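Local coordinates for protein cysteine hydrolase (Pseudomonas syringae pv. phaseolicola 1448A, PDB 3IRV) that probably acts as a hydrolase of the isochorismatase-like cysteine hydrolase family, on a substrate that remains unassigned, at residues Val25-Met30 with Val65-Leu70; Pro52-Leu57 with Ile105-Pro110; His72-Asp77 with Asn90-Leu95; Gly82-Leu87 with Leu120-Phe125. All coordinates share one frame; numbering follows the deposited sequence.

Contact 1 (Val25-Met30 with Val65-Leu70); sequences VIVVDM and VMVIYL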
loop_
_atom_site.group_PDB
_atom_site.type_symbol
_atom_site.label_atom_id
_atom_site.label_comp_id
_atom_site.label_asym_id
_atom_site.label_seq_id
_atom_site.Cartn_x
_atom_site.Cartn_y
_atom_site.Cartn_z
ATOM N N VAL A 25 0.267 5.491 19.285
ATOM C CA VAL A 25 0.992 6.286 18.283
ATOM C C VAL A 25 2.072 5.415 17.696
ATOM O O VAL A 25 2.800 4.750 18.435
ATOM C CB VAL A 25 1.692 7.511 18.933
ATOM C CG1 VAL A 25 2.647 8.225 17.943
ATOM C CG2 VAL A 25 0.629 8.465 19.503
ATOM N N ILE A 26 2.161 5.415 16.370
ATOM C CA ILE A 26 3.203 4.655 15.695
ATOM C C ILE A 26 4.149 5.625 14.978
ATOM O O ILE A 26 3.747 6.394 14.094
ATOM C CB ILE A 26 2.637 3.626 14.708
ATOM C CG1 ILE A 26 1.597 2.732 15.400
ATOM C CG2 ILE A 26 3.778 2.782 14.118
ATOM C CD1 ILE A 26 0.922 1.764 14.454
ATOM N N VAL A 27 5.419 5.603 15.397
ATOM C CA VAL A 27 6.449 6.485 14.824
ATOM C C VAL A 27 7.270 5.662 13.829
ATOM O O VAL A 27 8.078 4.795 14.223
ATOM C CB VAL A 27 7.389 7.052 15.917
ATOM C CG1 VAL A 27 8.351 8.032 15.294
ATOM C CG2 VAL A 27 6.573 7.743 17.061
ATOM N N VAL A 28 7.017 5.897 12.546
ATOM C CA VAL A 28 7.584 5.038 11.508
ATOM C C VAL A 28 8.985 5.474 11.082
ATOM O O VAL A 28 9.148 6.558 10.485
ATOM C CB VAL A 28 6.663 5.006 10.274
ATOM C CG1 VAL A 28 7.219 4.027 9.216
ATOM C CG2 VAL A 28 5.201 4.671 10.695
ATOM N N ASP A 29 9.979 4.631 11.388
ATOM C CA ASP A 29 11.315 4.696 10.792
ATOM C C ASP A 29 11.996 6.071 10.933
ATOM O O ASP A 29 12.660 6.546 10.001
ATOM C CB ASP A 29 11.247 4.265 9.319
ATOM C CG ASP A 29 10.920 2.782 9.170
ATOM O OD1 ASP A 29 10.822 2.093 10.215
ATOM O OD2 ASP A 29 10.729 2.337 8.021
ATOM N N MET A 30 11.856 6.684 12.106
ATOM C CA MET A 30 12.602 7.929 12.373
ATOM C C MET A 30 14.048 7.625 12.802
ATOM O O MET A 30 14.508 7.995 13.892
ATOM C CB MET A 30 11.815 8.877 13.290
ATOM C CG MET A 30 10.549 9.453 12.599
ATOM S SD MET A 30 10.850 10.465 11.106
ATOM C CE MET A 30 11.397 12.015 11.963
ATOM N N VAL A 65 -1.166 7.102 26.380
ATOM C CA VAL A 65 -1.381 6.565 25.041
ATOM C C VAL A 65 -0.040 5.907 24.651
ATOM O O VAL A 65 1.003 6.572 24.660
ATOM C CB VAL A 65 -1.755 7.671 24.025
ATOM C CG1 VAL A 65 -1.687 7.139 22.582
ATOM C CG2 VAL A 65 -3.161 8.216 24.316
ATOM N N MET A 66 -0.070 4.607 24.357
ATOM C CA MET A 66 1.157 3.852 24.064
ATOM C C MET A 66 1.878 4.412 22.859
ATOM O O MET A 66 1.250 4.743 21.865
ATOM C CB MET A 66 0.841 2.360 23.819
ATOM C CG MET A 66 2.060 1.482 23.432
ATOM S SD MET A 66 1.742 -0.328 23.432
ATOM C CE MET A 66 0.159 -0.278 22.650
ATOM N N VAL A 67 3.200 4.550 22.979
ATOM C CA VAL A 67 4.043 5.000 21.890
ATOM C C VAL A 67 4.880 3.829 21.380
ATOM O O VAL A 67 5.594 3.190 22.166
ATOM C CB VAL A 67 5.006 6.102 22.364
ATOM C CG1 VAL A 67 6.014 6.428 21.287
ATOM C CG2 VAL A 67 4.208 7.351 22.748
ATOM N N ILE A 68 4.804 3.586 20.069
ATOM C CA ILE A 68 5.532 2.487 19.413
ATOM C C ILE A 68 6.410 3.054 18.314
ATOM O O ILE A 68 5.921 3.776 17.453
ATOM C CB ILE A 68 4.555 1.490 18.768
ATOM C CG1 ILE A 68 3.628 0.920 19.852
ATOM C CG2 ILE A 68 5.324 0.373 18.020
ATOM C CD1 ILE A 68 2.391 0.139 19.344
ATOM N N TYR A 69 7.698 2.727 18.339
ATOM C CA TYR A 69 8.599 3.115 17.251
ATOM C C TYR A 69 8.812 1.925 16.334
ATOM O O TYR A 69 9.035 0.825 16.816
ATOM C CB TYR A 69 9.962 3.504 17.808
ATOM C CG TYR A 69 9.984 4.740 18.664
ATOM C CD1 TYR A 69 10.472 5.942 18.131
ATOM C CD2 TYR A 69 9.575 4.713 20.028
ATOM C CE1 TYR A 69 10.539 7.111 18.916
ATOM C CE2 TYR A 69 9.632 5.873 20.812
ATOM C CZ TYR A 69 10.118 7.069 20.248
ATOM O OH TYR A 69 10.174 8.199 21.078
ATOM N N LEU A 70 8.741 2.139 15.027
ATOM C CA LEU A 70 9.142 1.106 14.072
ATOM C C LEU A 70 10.560 1.428 13.614
ATOM O O LEU A 70 10.912 2.612 13.430
ATOM C CB LEU A 70 8.254 1.128 12.828
ATOM C CG LEU A 70 6.767 0.918 13.103
ATOM C CD1 LEU A 70 6.034 0.864 11.776
ATOM C CD2 LEU A 70 6.522 -0.342 13.938
HETATM O O HOH W 1 10.892 5.151 14.536
#
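The segments Val25-Met30 and Val65-Leu70 carry neighbouring parallel strands in the buried middle of the sheet, and beyond the first strand Ile26 and Val28 bond on to strand 141-147. The strand axes run 4.7 Å apart and diverge by 20°. Val25 and Val27 each use both their N-H and their carbonyl toward the partner strand, where Met66, Ile68 and Leu70 receive or give the bonds. The straightest is Val27 N to Ile68 O, at 2.8 Å and 173°. At the strand end Asp29 takes a left-handed backbone conformation, and its N reaches Leu70 O less directly, at 3.0 Å and from above the carbonyl plane. A water steadies this exit: it donates to Val27 O and Leu70 O and accepts from Met30 N. Side chains divide between two faces. On one, Leu70 turns its CG beside the backbone N; this methine meets Ile26 CG2 at 3.7 Å, the two chains crossing obliquely, while Leu70 CD1 lies alongside Val28 CG2 at 4.0 Å. On the other face, Val27 and Tyr69 point the same way, Val27 CB approaching Tyr69 CD1 at 4.0 Å, and helix 50-62 packs against Val25 and Tyr69. Asp29 OD2 forms a salt bridge with Lys119, and the Asp29 side chain also touches Cys152. The strands thus form the two arms of a beta-alpha-beta crossover in a three-layered alpha/beta/alpha fold, and the Asp and Lys at the strand ends, with the Cys on the start of helix 149-162, are consistent with the catalytic triad of isochorismatase-like cysteine hydrolases.

Contact 2 (Pro52-Leu57 with Ile105-Pro110); sequences PIQKLL and IEALAP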
loop_
_atom_site.group_PDB
_atom_site.type_symbol
_atom_site.label_atom_id
_atom_site.label_comp_id
_atom_site.label_asym_id
_atom_site.label_seq_id
_atom_site.Cartn_x
_atom_site.Cartn_y
_atom_site.Cartn_z
ATOM N N PRO A 52 6.666 18.504 15.386
ATOM C CA PRO A 52 5.317 17.980 15.655
ATOM C C PRO A 52 5.311 16.599 16.302
ATOM O O PRO A 52 4.491 16.357 17.185
ATOM C CB PRO A 52 4.651 17.901 14.276
ATOM C CG PRO A 52 5.642 18.332 13.288
ATOM C CD PRO A 52 6.834 18.922 13.975
ATOM N N ILE A 53 6.198 15.707 15.859
ATOM C CA ILE A 53 6.275 14.393 16.518
ATOM C C ILE A 53 6.665 14.532 18.013
ATOM O O ILE A 53 6.067 13.874 18.886
ATOM C CB ILE A 53 7.167 13.400 15.734
ATOM C CG1 ILE A 53 6.557 13.154 14.343
ATOM C CG2 ILE A 53 7.274 12.073 16.489
ATOM C CD1 ILE A 53 7.381 12.284 13.481
ATOM N N GLN A 54 7.623 15.414 18.328
ATOM C CA GLN A 54 7.998 15.615 19.740
ATOM C C GLN A 54 6.791 16.042 20.591
ATOM O O GLN A 54 6.557 15.504 21.692
ATOM C CB GLN A 54 9.099 16.672 19.837
ATOM C CG GLN A 54 10.451 16.229 19.375
ATOM C CD GLN A 54 11.469 17.359 19.445
ATOM O OE1 GLN A 54 11.143 18.520 19.178
ATOM N NE2 GLN A 54 12.719 17.014 19.776
ATOM N N LYS A 55 6.011 16.988 20.072
ATOM C CA LYS A 55 4.792 17.436 20.756
ATOM C C LYS A 55 3.791 16.292 20.915
ATOM O O LYS A 55 3.196 16.118 21.979
ATOM C CB LYS A 55 4.152 18.601 19.999
ATOM C CG LYS A 55 4.991 19.865 19.967
ATOM C CD LYS A 55 4.218 20.953 19.238
ATOM C CE LYS A 55 4.805 22.338 19.479
ATOM N NZ LYS A 55 5.989 22.571 18.614
ATOM N N LEU A 56 3.625 15.515 19.848
ATOM C CA LEU A 56 2.728 14.371 19.852
ATOM C C LEU A 56 3.112 13.372 20.926
ATOM O O LEU A 56 2.238 12.913 21.690
ATOM C CB LEU A 56 2.725 13.676 18.485
ATOM C CG LEU A 56 1.899 12.390 18.416
ATOM C CD1 LEU A 56 0.399 12.657 18.669
ATOM C CD2 LEU A 56 2.139 11.741 17.054
ATOM N N LEU A 57 4.409 13.033 20.998
ATOM C CA LEU A 57 4.854 12.007 21.949
ATOM C C LEU A 57 4.710 12.494 23.399
ATOM O O LEU A 57 4.277 11.745 24.264
ATOM C CB LEU A 57 6.284 11.514 21.649
ATOM C CG LEU A 57 6.453 10.954 20.223
ATOM C CD1 LEU A 57 7.828 10.320 20.025
ATOM C CD2 LEU A 57 5.346 9.949 19.873
ATOM N N ILE A 105 16.644 8.670 15.866
ATOM C CA ILE A 105 17.282 9.947 16.147
ATOM C C ILE A 105 17.124 10.387 17.600
ATOM O O ILE A 105 16.080 10.173 18.238
ATOM C CB ILE A 105 16.790 11.071 15.199
ATOM C CG1 ILE A 105 15.272 11.271 15.296
ATOM C CG2 ILE A 105 17.168 10.747 13.771
ATOM C CD1 ILE A 105 14.811 12.520 14.471
ATOM N N GLU A 106 18.174 11.044 18.105
ATOM C CA GLU A 106 18.193 11.456 19.513
ATOM C C GLU A 106 17.053 12.426 19.845
ATOM O O GLU A 106 16.511 12.397 20.953
ATOM C CB GLU A 106 19.552 12.057 19.887
ATOM C CG GLU A 106 19.837 12.088 21.402
ATOM C CD GLU A 106 19.744 10.707 22.077
ATOM O OE1 GLU A 106 20.249 9.708 21.508
ATOM O OE2 GLU A 106 19.169 10.627 23.187
ATOM N N ALA A 107 16.659 13.252 18.875
ATOM C CA ALA A 107 15.557 14.193 19.088
ATOM C C ALA A 107 14.242 13.499 19.426
ATOM O O ALA A 107 13.339 14.130 20.021
ATOM C CB ALA A 107 15.384 15.107 17.869
ATOM N N LEU A 108 14.147 12.206 19.073
ATOM C CA LEU A 108 12.948 11.423 19.350
ATOM C C LEU A 108 13.275 10.177 20.174
ATOM O O LEU A 108 12.546 9.189 20.117
ATOM C CB LEU A 108 12.239 11.030 18.034
ATOM C CG LEU A 108 11.708 12.173 17.166
ATOM C CD1 LEU A 108 11.161 11.559 15.886
ATOM C CD2 LEU A 108 10.624 12.955 17.914
ATOM N N ALA A 109 14.356 10.235 20.959
ATOM C CA ALA A 109 14.861 9.050 21.666
ATOM C C ALA A 109 13.758 8.327 22.427
ATOM O O ALA A 109 13.057 8.942 23.224
ATOM C CB ALA A 109 15.974 9.442 22.627
ATOM N N PRO A 110 13.572 7.025 22.138
ATOM C CA PRO A 110 12.564 6.263 22.873
ATOM C C PRO A 110 12.808 6.295 24.373
ATOM O O PRO A 110 13.966 6.291 24.831
ATOM C CB PRO A 110 12.735 4.833 22.322
ATOM C CG PRO A 110 13.253 5.064 20.897
ATOM C CD PRO A 110 14.218 6.209 21.086
#
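Helix 50-62, the connecting helix of a beta-alpha-beta crossover, is met here by the loop that precedes strand 115-119. The loop makes a short 3-10 turn at Glu106-Ala107, with Leu108 N bonded back to Ile105 O at 2.9 Å, and this turn delivers the Leu108 side chain to the helix. Leu108 carries its CG anti to the carbonyl carbon (chi1 -63°); CD1 continues the chain, anti to CA, and the other branch, CD2, is turned to the helix. Three helix residues receive that methyl. Ile53 presents CG2, anti to its own backbone N, to Leu108 CD2 at 3.7 Å, the two side chains crossing at about a right angle. Gln54 lends the apolar part of its chain, its CG lying 3.6 Å from Leu108 CD2. Leu57 completes the group more loosely, its CD1 being 4.4 Å from the same Leu108 CD2. Beneath this layer the helix rests on the sheet, Leu57 touching Val67 and Val27, and the loop is tied to the sheet too: Tyr69 OH makes a weak hydrogen bond with Leu108 O, and Ile105 pairs by its backbone with Met30. The one hydrogen bond between helix and loop lies nearer the surface, where Gln54 runs out extended past CG (chi2 177°) and brings its amide over the turn. Gln54 NE2 donates to Ala107 O at 3.0 Å, an almost straight bond at 169°; the oxygen lies close to the amide plane, whereas the nitrogen stands above the carbonyl plane, and NE2 packs against Ala107 CB at 3.8 Å.

Contact 3 (His72-Asp77 with Asn90-Leu95); sequences HIVRGD and NVDQIL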
loop_
_atom_site.group_PDB
_atom_site.type_symbol
_atom_site.label_atom_id
_atom_site.label_comp_id
_atom_site.label_asym_id
_atom_site.label_seq_id
_atom_site.Cartn_x
_atom_site.Cartn_y
_atom_site.Cartn_z
ATOM N N HIS A 72 13.353 -0.001 10.567
ATOM C CA HIS A 72 13.649 -0.901 9.475
ATOM C C HIS A 72 15.082 -1.380 9.665
ATOM O O HIS A 72 16.027 -0.590 9.546
ATOM C CB HIS A 72 13.488 -0.178 8.144
ATOM C CG HIS A 72 13.454 -1.094 6.956
ATOM N ND1 HIS A 72 13.159 -0.660 5.676
ATOM C CD2 HIS A 72 13.651 -2.433 6.861
ATOM C CE1 HIS A 72 13.184 -1.689 4.849
ATOM N NE2 HIS A 72 13.482 -2.774 5.540
ATOM N N ILE A 73 15.231 -2.656 10.007
ATOM C CA ILE A 73 16.524 -3.228 10.385
ATOM C C ILE A 73 16.574 -4.668 9.856
ATOM O O ILE A 73 15.596 -5.439 10.030
ATOM C CB ILE A 73 16.690 -3.256 11.913
ATOM C CG1 ILE A 73 16.755 -1.834 12.498
ATOM C CG2 ILE A 73 18.003 -3.992 12.290
ATOM C CD1 ILE A 73 17.016 -1.803 13.995
ATOM N N VAL A 74 17.701 -5.023 9.225
ATOM C CA VAL A 74 17.938 -6.399 8.745
ATOM C C VAL A 74 19.217 -6.952 9.383
ATOM O O VAL A 74 19.996 -6.195 9.982
ATOM C CB VAL A 74 18.012 -6.469 7.208
ATOM C CG1 VAL A 74 16.732 -5.883 6.560
ATOM C CG2 VAL A 74 19.248 -5.683 6.703
ATOM N N ARG A 75 19.449 -8.264 9.257
ATOM C CA ARG A 75 20.557 -8.889 9.977
ATOM C C ARG A 75 21.899 -8.401 9.455
ATOM O O ARG A 75 22.832 -8.207 10.253
ATOM C CB ARG A 75 20.465 -10.406 9.860
ATOM C CG ARG A 75 19.427 -11.013 10.816
ATOM C CD ARG A 75 18.862 -12.340 10.283
ATOM N NE ARG A 75 17.866 -12.892 11.213
ATOM C CZ ARG A 75 16.587 -12.514 11.269
ATOM N NH1 ARG A 75 16.136 -11.579 10.454
ATOM N NH2 ARG A 75 15.758 -13.057 12.178
ATOM N N GLY A 76 21.976 -8.178 8.141
ATOM C CA GLY A 76 23.222 -7.780 7.509
ATOM C C GLY A 76 23.886 -8.841 6.655
ATOM O O GLY A 76 24.786 -8.512 5.840
ATOM N N ASP A 77 23.481 -10.107 6.823
ATOM C CA ASP A 77 24.105 -11.213 6.085
ATOM C C ASP A 77 23.332 -11.616 4.831
ATOM O O ASP A 77 23.709 -12.576 4.166
ATOM C CB ASP A 77 24.344 -12.445 6.993
ATOM C CG ASP A 77 23.063 -13.033 7.552
ATOM O OD1 ASP A 77 21.950 -12.545 7.229
ATOM O OD2 ASP A 77 23.174 -14.025 8.325
ATOM N N ASN A 90 22.068 -2.293 -1.903
ATOM C CA ASN A 90 22.981 -2.069 -0.771
ATOM C C ASN A 90 22.313 -2.282 0.598
ATOM O O ASN A 90 22.904 -1.961 1.636
ATOM C CB ASN A 90 23.591 -0.659 -0.851
ATOM C CG ASN A 90 22.539 0.458 -0.806
ATOM O OD1 ASN A 90 21.343 0.217 -1.005
ATOM N ND2 ASN A 90 22.995 1.704 -0.566
ATOM N N VAL A 91 21.081 -2.808 0.597
ATOM C CA VAL A 91 20.309 -2.847 1.842
ATOM C C VAL A 91 21.067 -3.515 2.993
ATOM O O VAL A 91 20.999 -3.043 4.121
ATOM C CB VAL A 91 18.932 -3.514 1.659
ATOM C CG1 VAL A 91 19.055 -4.978 1.193
ATOM C CG2 VAL A 91 18.082 -3.373 2.931
ATOM N N ASP A 92 21.811 -4.587 2.708
ATOM C CA ASP A 92 22.463 -5.332 3.806
ATOM C C ASP A 92 23.594 -4.550 4.447
ATOM O O ASP A 92 24.047 -4.908 5.544
ATOM C CB ASP A 92 22.954 -6.723 3.376
ATOM C CG ASP A 92 21.818 -7.619 2.893
ATOM O OD1 ASP A 92 20.674 -7.492 3.396
ATOM O OD2 ASP A 92 22.054 -8.431 1.988
ATOM N N GLN A 93 24.065 -3.521 3.750
ATOM C CA GLN A 93 25.182 -2.704 4.218
ATOM C C GLN A 93 24.754 -1.366 4.788
ATOM O O GLN A 93 25.601 -0.594 5.243
ATOM C CB GLN A 93 26.158 -2.440 3.063
ATOM C CG GLN A 93 27.074 -3.634 2.742
ATOM C CD GLN A 93 26.371 -4.732 1.975
ATOM O OE1 GLN A 93 25.725 -4.477 0.952
ATOM N NE2 GLN A 93 26.487 -5.964 2.469
ATOM N N ILE A 94 23.469 -1.039 4.675
ATOM C CA ILE A 94 22.971 0.237 5.202
ATOM C C ILE A 94 21.892 0.119 6.281
ATOM O O ILE A 94 21.748 1.030 7.107
ATOM C CB ILE A 94 22.519 1.226 4.100
ATOM C CG1 ILE A 94 21.366 0.642 3.287
ATOM C CG2 ILE A 94 23.729 1.584 3.196
ATOM C CD1 ILE A 94 20.734 1.653 2.321
ATOM N N LEU A 95 21.165 -1.002 6.287
ATOM C CA LEU A 95 20.117 -1.221 7.288
ATOM C C LEU A 95 20.470 -2.401 8.211
ATOM O O LEU A 95 19.622 -2.882 8.954
ATOM C CB LEU A 95 18.735 -1.443 6.632
ATOM C CG LEU A 95 18.134 -0.236 5.876
ATOM C CD1 LEU A 95 16.773 -0.597 5.305
ATOM C CD2 LEU A 95 17.978 1.005 6.742
HETATM O O HOH W 2 20.561 -8.885 5.807
#
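Leu95 is the centre of the first shell, and its CD1 sits squarely over the imidazole of His72, 3.6 Å from the ring centroid and only 9° off the normal. This is a CH-pi contact to one face, with all five ring atoms at similar distances from the methyl. Leu95 CG lies beside its own backbone N, which also carries CD2 to His72 O at 3.8 Å. The backbone of the same residue holds the loop: Val74 N donates to Leu95 O at 2.9 Å in a nearly straight bond (172°), although the nitrogen approaches from above the carbonyl plane. Val74 sets CG2 in the crowded position between its N and carbonyl carbon, from where it leans on Leu95 O at 3.6 Å. Further along, Gly76 passes Asp92 closely: Asp92 CB touches Gly76 O at 3.6 Å, and one water accepts from Gly76 N while donating to Asp92 OD1. In the second shell the helical turn is shaped by Val91 O, which accepts from both Ile94 N and Leu95 N. The Asp92 carboxylate is fixed by Thr81 OG1 on OD1 and by a salt bridge from Arg85 to OD2, an arrangement that would be expected to favour its ionised form. His72, for its part, takes Gln31 OE1 on its backbone N and packs on Asp29 and Lys119. The excursion that follows strand 66-72 is thereby folded back on itself beside the carboxyl ends of the parallel strands, where alpha/beta/alpha folds place their active sites.

Contact 4 (Gly82-Leu87 with Leu120-Phe125); sequences GRMRDL and LFYSGF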
loop_
_atom_site.group_PDB
_atom_site.type_symbol
_atom_site.label_atom_id
_atom_site.label_comp_id
_atom_site.label_asym_id
_atom_site.label_seq_id
_atom_site.Cartn_x
_atom_site.Cartn_y
_atom_site.Cartn_z
ATOM N N GLY A 82 15.323 -10.551 0.312
ATOM C CA GLY A 82 15.153 -11.157 -1.015
ATOM C C GLY A 82 14.751 -10.032 -1.949
ATOM O O GLY A 82 15.621 -9.356 -2.526
ATOM N N ARG A 83 13.439 -9.814 -2.087
ATOM C CA ARG A 83 12.955 -8.678 -2.891
ATOM C C ARG A 83 13.499 -7.323 -2.432
ATOM O O ARG A 83 13.812 -6.484 -3.271
ATOM C CB ARG A 83 11.431 -8.648 -2.981
ATOM C CG ARG A 83 10.810 -9.979 -3.494
ATOM C CD ARG A 83 11.133 -10.308 -4.960
ATOM N NE ARG A 83 12.481 -10.854 -5.113
ATOM C CZ ARG A 83 12.823 -12.107 -4.800
ATOM N NH1 ARG A 83 14.085 -12.489 -4.963
ATOM N NH2 ARG A 83 11.915 -12.993 -4.310
ATOM N N MET A 84 13.640 -7.138 -1.115
ATOM C CA MET A 84 14.187 -5.888 -0.572
ATOM C C MET A 84 15.598 -5.639 -1.156
ATOM O O MET A 84 15.930 -4.510 -1.541
ATOM C CB MET A 84 14.219 -5.902 0.970
ATOM C CG MET A 84 14.684 -4.591 1.583
ATOM S SD MET A 84 13.566 -3.134 1.405
ATOM C CE MET A 84 14.809 -1.868 1.674
ATOM N N ARG A 85 16.392 -6.703 -1.271
ATOM C CA ARG A 85 17.747 -6.572 -1.832
ATOM C C ARG A 85 17.743 -6.380 -3.357
ATOM O O ARG A 85 18.613 -5.699 -3.908
ATOM C CB ARG A 85 18.630 -7.738 -1.393
ATOM C CG ARG A 85 20.063 -7.664 -1.936
ATOM C CD ARG A 85 21.067 -8.334 -1.003
ATOM N NE ARG A 85 20.517 -9.484 -0.277
ATOM C CZ ARG A 85 20.787 -10.753 -0.563
ATOM N NH1 ARG A 85 21.605 -11.052 -1.567
ATOM N NH2 ARG A 85 20.250 -11.721 0.154
ATOM N N ASP A 86 16.745 -6.933 -4.047
ATOM C CA ASP A 86 16.615 -6.676 -5.496
ATOM C C ASP A 86 16.320 -5.213 -5.771
ATOM O O ASP A 86 16.851 -4.630 -6.730
ATOM C CB ASP A 86 15.496 -7.540 -6.107
ATOM C CG ASP A 86 15.847 -9.018 -6.132
ATOM O OD1 ASP A 86 16.996 -9.343 -6.520
ATOM O OD2 ASP A 86 14.983 -9.863 -5.788
ATOM N N LEU A 87 15.494 -4.616 -4.919
ATOM C CA LEU A 87 15.085 -3.226 -5.091
ATOM C C LEU A 87 16.108 -2.250 -4.532
ATOM O O LEU A 87 16.318 -1.187 -5.109
ATOM C CB LEU A 87 13.732 -2.997 -4.429
ATOM C CG LEU A 87 12.467 -3.322 -5.261
ATOM C CD1 LEU A 87 12.295 -2.339 -6.418
ATOM C CD2 LEU A 87 12.387 -4.746 -5.756
ATOM N N LEU A 120 11.557 -6.009 8.629
ATOM C CA LEU A 120 12.494 -6.316 7.555
ATOM C C LEU A 120 12.207 -5.587 6.242
ATOM O O LEU A 120 13.051 -5.598 5.329
ATOM C CB LEU A 120 12.508 -7.829 7.263
ATOM C CG LEU A 120 12.909 -8.769 8.396
ATOM C CD1 LEU A 120 12.705 -10.246 7.924
ATOM C CD2 LEU A 120 14.340 -8.513 8.837
ATOM N N PHE A 121 11.002 -5.036 6.104
ATOM C CA PHE A 121 10.587 -4.476 4.822
ATOM C C PHE A 121 9.865 -3.164 5.128
ATOM O O PHE A 121 10.273 -2.438 6.044
ATOM C CB PHE A 121 9.692 -5.501 4.109
ATOM C CG PHE A 121 9.950 -5.647 2.630
ATOM C CD1 PHE A 121 9.902 -6.912 2.033
ATOM C CD2 PHE A 121 10.255 -4.556 1.837
ATOM C CE1 PHE A 121 10.125 -7.075 0.647
ATOM C CE2 PHE A 121 10.466 -4.713 0.450
ATOM C CZ PHE A 121 10.407 -5.971 -0.129
ATOM N N TYR A 122 8.818 -2.841 4.381
ATOM C CA TYR A 122 8.179 -1.527 4.558
ATOM C C TYR A 122 7.055 -1.519 5.600
ATOM O O TYR A 122 6.934 -0.568 6.399
ATOM C CB TYR A 122 7.633 -0.981 3.234
ATOM C CG TYR A 122 8.637 -0.984 2.118
ATOM C CD1 TYR A 122 9.919 -0.438 2.282
ATOM C CD2 TYR A 122 8.304 -1.549 0.888
ATOM C CE1 TYR A 122 10.838 -0.447 1.229
ATOM C CE2 TYR A 122 9.218 -1.565 -0.178
ATOM C CZ TYR A 122 10.475 -1.021 0.003
ATOM O OH TYR A 122 11.346 -1.030 -1.069
ATOM N N SER A 123 6.209 -2.542 5.536
ATOM C CA SER A 123 5.017 -2.661 6.366
ATOM C C SER A 123 5.376 -2.744 7.834
ATOM O O SER A 123 6.198 -3.592 8.221
ATOM C CB SER A 123 4.292 -3.950 6.025
ATOM O OG SER A 123 3.178 -4.121 6.873
ATOM N N GLY A 124 4.704 -1.939 8.663
ATOM C CA GLY A 124 4.878 -2.097 10.119
ATOM C C GLY A 124 4.170 -3.310 10.688
ATOM O O GLY A 124 4.436 -3.691 11.843
ATOM N N PHE A 125 3.257 -3.898 9.898
ATOM C CA PHE A 125 2.422 -5.039 10.343
ATOM C C PHE A 125 2.869 -6.397 9.820
ATOM O O PHE A 125 2.790 -7.391 10.549
ATOM C CB PHE A 125 0.969 -4.861 9.900
ATOM C CG PHE A 125 0.183 -3.959 10.797
ATOM C CD1 PHE A 125 -0.311 -4.419 12.013
ATOM C CD2 PHE A 125 -0.024 -2.621 10.444
ATOM C CE1 PHE A 125 -1.035 -3.571 12.859
ATOM C CE2 PHE A 125 -0.725 -1.755 11.286
ATOM C CZ PHE A 125 -1.256 -2.224 12.489
#
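Met84 reaches out from the first turn of helix 83-87 into the aromatic corner formed by Phe121 and Tyr122. Its CB begins over one face of the Phe121 ring, 4.0 Å from the centroid and 15° off the normal, a CH-pi contact displaced toward the ring's rim. CG, anti to the backbone N (chi1 -176°), lies 4.2 Å from Leu120 O. A bend at chi2 (68°) then turns the chain past Phe121, and the two side chains slide by each other in opposite directions. SD reaches both rings in Met-aromatic contacts, coming obliquely to each: it is 3.6 Å from Phe121 CE2 and 3.8 Å from Tyr122 CE1. The terminal methyl leaves the pair of rings, Met84 CE meeting His72 CE1 at 3.6 Å and also touching Val91 CG2, so the tip is lodged between the strand exit and helix 91-94. The corner belongs to the loop after strand 115-119, at the C-terminal side of the parallel sheet in this alpha/beta/alpha fold, and it lies at the dimer interface. Tyr122 OH is bonded to Glu203 O of the second subunit, and the Phe121 ring meets His162 of that subunit. Within the corner Phe121 directs its edge at the face of Tyr122, CD2 standing 3.6 Å above that ring over its centre. Arg83 CB borders the Phe121 edge near its plane, while its guanidinium folds back along the helix, NE and NH1 both gripping the single oxygen Asp86 OD2. Gly82 occupies the N-cap position, and Arg83 N donates to Glu164 of the second subunit.

Depth in the fold tracks chemistry across the four sites. Contact 1, about 7 Å from the chain centre to its own, is core: ladder bonds with aliphatic packing. Contact 2 lies one layer out, on the helix 50-62 that joins the two strands of contact 1; packing on one methyl dominates there. Contacts 3 and 4 sit together, their centres about 10 Å apart, well away from contact 2. A single backbone bond remains across contact 3 and none across contact 4, beside charged groups, aromatic faces and sulfur. Contact 4 alone is touched by the second subunit. Contact 1 touches all three others: contact 2 through Tyr69 and Met30, contact 4 where Leu70 packs on Gly124, and contact 3 where Asp29 approaches His72.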